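Local coordinates for BLUF domain-containing protein (Acinetobacter baumannii, PDB 6W6Z) that probably senses blue light through a flavin bound in its BLUF domain, here holding flavin mononucleotide in the ground state, at residues Leu5-Gln10 and Gln71-Ile76. Residues are numbered along the deposited sequence; the frame is centred on the assembly and turned at random.
With FMN (flavin mononucleotide), chain B.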
# COMPACT_ATOMS: atom_id res chain seq x y z
N LEU A 5 3.38 -7.92 5.72
CA LEU A 5 1.96 -8.28 5.49
C LEU A 5 1.53 -7.57 4.22
O LEU A 5 1.74 -6.33 4.13
CB LEU A 5 1.09 -7.86 6.68
CG LEU A 5 -0.39 -8.27 6.61
CD1 LEU A 5 -0.97 -8.50 8.01
CD2 LEU A 5 -1.23 -7.28 5.82
N CYS A 6 0.92 -8.29 3.29
CA CYS A 6 0.50 -7.75 1.98
C CYS A 6 -0.99 -8.01 1.83
O CYS A 6 -1.45 -9.13 2.15
CB CYS A 6 1.26 -8.35 0.80
SG CYS A 6 3.06 -8.11 0.88
N TYR A 7 -1.71 -7.04 1.28
CA TYR A 7 -3.13 -7.22 0.94
C TYR A 7 -3.45 -6.34 -0.25
O TYR A 7 -2.74 -5.38 -0.60
CB TYR A 7 -4.01 -6.94 2.17
CG TYR A 7 -4.14 -5.46 2.42
CD1 TYR A 7 -5.12 -4.72 1.77
CD2 TYR A 7 -3.23 -4.79 3.23
CE1 TYR A 7 -5.20 -3.35 1.94
CE2 TYR A 7 -3.33 -3.42 3.43
CZ TYR A 7 -4.30 -2.69 2.76
OH TYR A 7 -4.36 -1.34 2.90
N ALA A 8 -4.57 -6.66 -0.88
CA ALA A 8 -5.11 -5.80 -1.93
C ALA A 8 -6.57 -5.50 -1.58
O ALA A 8 -7.19 -6.25 -0.75
CB ALA A 8 -4.92 -6.45 -3.29
N SER A 9 -7.08 -4.39 -2.08
CA SER A 9 -8.45 -3.90 -1.74
C SER A 9 -9.02 -3.14 -2.93
O SER A 9 -8.26 -2.72 -3.82
CB SER A 9 -8.45 -3.02 -0.51
OG SER A 9 -7.78 -1.80 -0.79
N GLN A 10 -10.34 -2.99 -2.94
CA GLN A 10 -11.05 -2.14 -3.93
C GLN A 10 -11.24 -0.75 -3.32
O GLN A 10 -11.65 -0.60 -2.13
CB GLN A 10 -12.38 -2.78 -4.31
CG GLN A 10 -13.02 -2.10 -5.51
CD GLN A 10 -12.32 -2.38 -6.82
OE1 GLN A 10 -11.49 -3.27 -6.91
NE2 GLN A 10 -12.68 -1.65 -7.86
N GLN A 71 -13.27 3.32 5.85
CA GLN A 71 -14.39 3.65 4.90
C GLN A 71 -13.91 3.76 3.44
O GLN A 71 -14.75 3.62 2.47
CB GLN A 71 -15.00 4.98 5.34
CG GLN A 71 -16.22 5.39 4.53
CD GLN A 71 -15.93 6.22 3.31
OE1 GLN A 71 -14.90 6.88 3.21
NE2 GLN A 71 -16.87 6.20 2.37
N ARG A 72 -12.63 4.04 3.23
CA ARG A 72 -12.09 4.46 1.89
C ARG A 72 -11.81 3.26 0.98
O ARG A 72 -11.52 3.44 -0.27
CB ARG A 72 -10.88 5.36 2.12
CG ARG A 72 -11.31 6.72 2.66
CD ARG A 72 -10.21 7.57 3.21
NE ARG A 72 -9.61 7.01 4.41
CZ ARG A 72 -8.69 7.64 5.11
NH1 ARG A 72 -8.32 8.86 4.73
NH2 ARG A 72 -8.15 7.08 6.18
N HIS A 73 -11.89 2.04 1.49
CA HIS A 73 -11.73 0.82 0.66
C HIS A 73 -12.59 -0.30 1.25
O HIS A 73 -13.17 -0.08 2.36
CB HIS A 73 -10.25 0.46 0.51
CG HIS A 73 -9.60 -0.01 1.77
ND1 HIS A 73 -8.38 -0.61 1.75
CD2 HIS A 73 -9.98 0.06 3.07
CE1 HIS A 73 -8.03 -0.93 2.99
NE2 HIS A 73 -8.99 -0.52 3.83
N TYR A 74 -12.75 -1.38 0.49
CA TYR A 74 -13.61 -2.55 0.83
C TYR A 74 -13.12 -3.76 0.04
O TYR A 74 -12.18 -3.62 -0.78
CB TYR A 74 -15.09 -2.26 0.54
CG TYR A 74 -15.41 -2.14 -0.93
CD1 TYR A 74 -15.13 -0.99 -1.66
CD2 TYR A 74 -16.06 -3.17 -1.58
CE1 TYR A 74 -15.42 -0.92 -3.02
CE2 TYR A 74 -16.39 -3.09 -2.91
CZ TYR A 74 -16.05 -1.98 -3.65
OH TYR A 74 -16.39 -1.98 -4.97
N ASN A 75 -13.71 -4.94 0.30
CA ASN A 75 -13.31 -6.17 -0.44
C ASN A 75 -11.81 -6.42 -0.18
O ASN A 75 -11.07 -6.66 -1.13
CB ASN A 75 -13.56 -6.01 -1.95
CG ASN A 75 -13.61 -7.31 -2.72
OD1 ASN A 75 -14.66 -7.94 -2.78
ND2 ASN A 75 -12.51 -7.71 -3.34
N ILE A 76 -11.38 -6.40 1.06
CA ILE A 76 -9.93 -6.56 1.39
C ILE A 76 -9.58 -8.03 1.10
O ILE A 76 -10.26 -8.90 1.64
CB ILE A 76 -9.59 -6.13 2.84
CG1 ILE A 76 -9.51 -4.61 3.05
CG2 ILE A 76 -8.27 -6.73 3.29
CD1 ILE A 76 -10.79 -3.84 2.91
N1 FMN B . -2.92 4.14 8.46
C2 FMN B . -1.69 4.01 8.96
O2 FMN B . -1.49 4.43 10.15
N3 FMN B . -0.71 3.34 8.31
C4 FMN B . -0.88 2.83 7.08
O4 FMN B . 0.01 2.25 6.47
C4A FMN B . -2.19 2.99 6.45
N5 FMN B . -2.45 2.54 5.24
C5A FMN B . -3.72 2.68 4.76
C6 FMN B . -3.97 2.21 3.49
C7 FMN B . -5.25 2.28 2.96
C7M FMN B . -5.45 1.77 1.57
C8 FMN B . -6.32 3.01 3.66
C8M FMN B . -7.69 3.11 3.00
C9 FMN B . -6.06 3.47 4.94
C9A FMN B . -4.79 3.36 5.48
N10 FMN B . -4.47 3.88 6.73
C10 FMN B . -3.20 3.68 7.23
C1' FMN B . -5.46 4.63 7.58
C2' FMN B . -6.16 3.84 8.66
O2' FMN B . -7.15 3.00 8.05
C3' FMN B . -6.83 4.85 9.62
O3' FMN B . -7.54 5.87 8.91
C4' FMN B . -5.85 5.63 10.47
O4' FMN B . -4.98 4.71 11.17
C5' FMN B . -6.59 6.49 11.52
O5' FMN B . -7.36 5.71 12.46
P FMN B . -8.18 6.37 13.74
O1P FMN B . -9.57 6.57 13.18
O2P FMN B . -8.04 5.28 14.78
O3P FMN B . -7.49 7.68 14.09
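Ser9 and Tyr7 meet the edge of the His73 ring near its plane, while its two faces are taken by Ile76 CD1 and, opposite, by the flavin methyl C8M, 3.7 Å above the plane over its centre. A chi1 of 69° sets His73 CG between the backbone N and the carbonyl carbon, close to Ser9 OG. Ser9 OG hydrogen-bonds His73 ND1 at 2.9 Å, and either atom could be the donor; with NE2 bonded to the carbonyl of Ile67, both ring nitrogens are engaged and the imidazole's rotation is fixed. Tyr7 meets His73 tip to tip, OH standing 3.7 Å from CE1. Tyr7 OH also hydrogen-bonds Gln51 OE1 and lies 3.6 Å from FMN C7M. Ile76 CG2 reaches Tyr7 CD1 obliquely.

Further along, Gln10 CB lies over one face of the Tyr74 ring, 4.0 Å from its centroid, a CH-pi contact offset toward the rim. The two side chains run the same way; Glu13 accepts a hydrogen bond from Gln10 NE2 on one carboxylate oxygen and is hydrogen-bonded to Tyr74 OH through the other. Gln10 N to Tyr74 O and Tyr74 N to Gln10 O, both 2.9 Å, make an antiparallel hydrogen-bonded pair.

Arg72 NH2 approaches FMN O3' in the guanidinium plane and salt-bridges Asp70 and Glu28. The Tyr7-Gln51 pair beside the isoalloxazine is characteristic of BLUF photoreceptors, and the two strands are neighbours in the sheet of their ferredoxin-like fold.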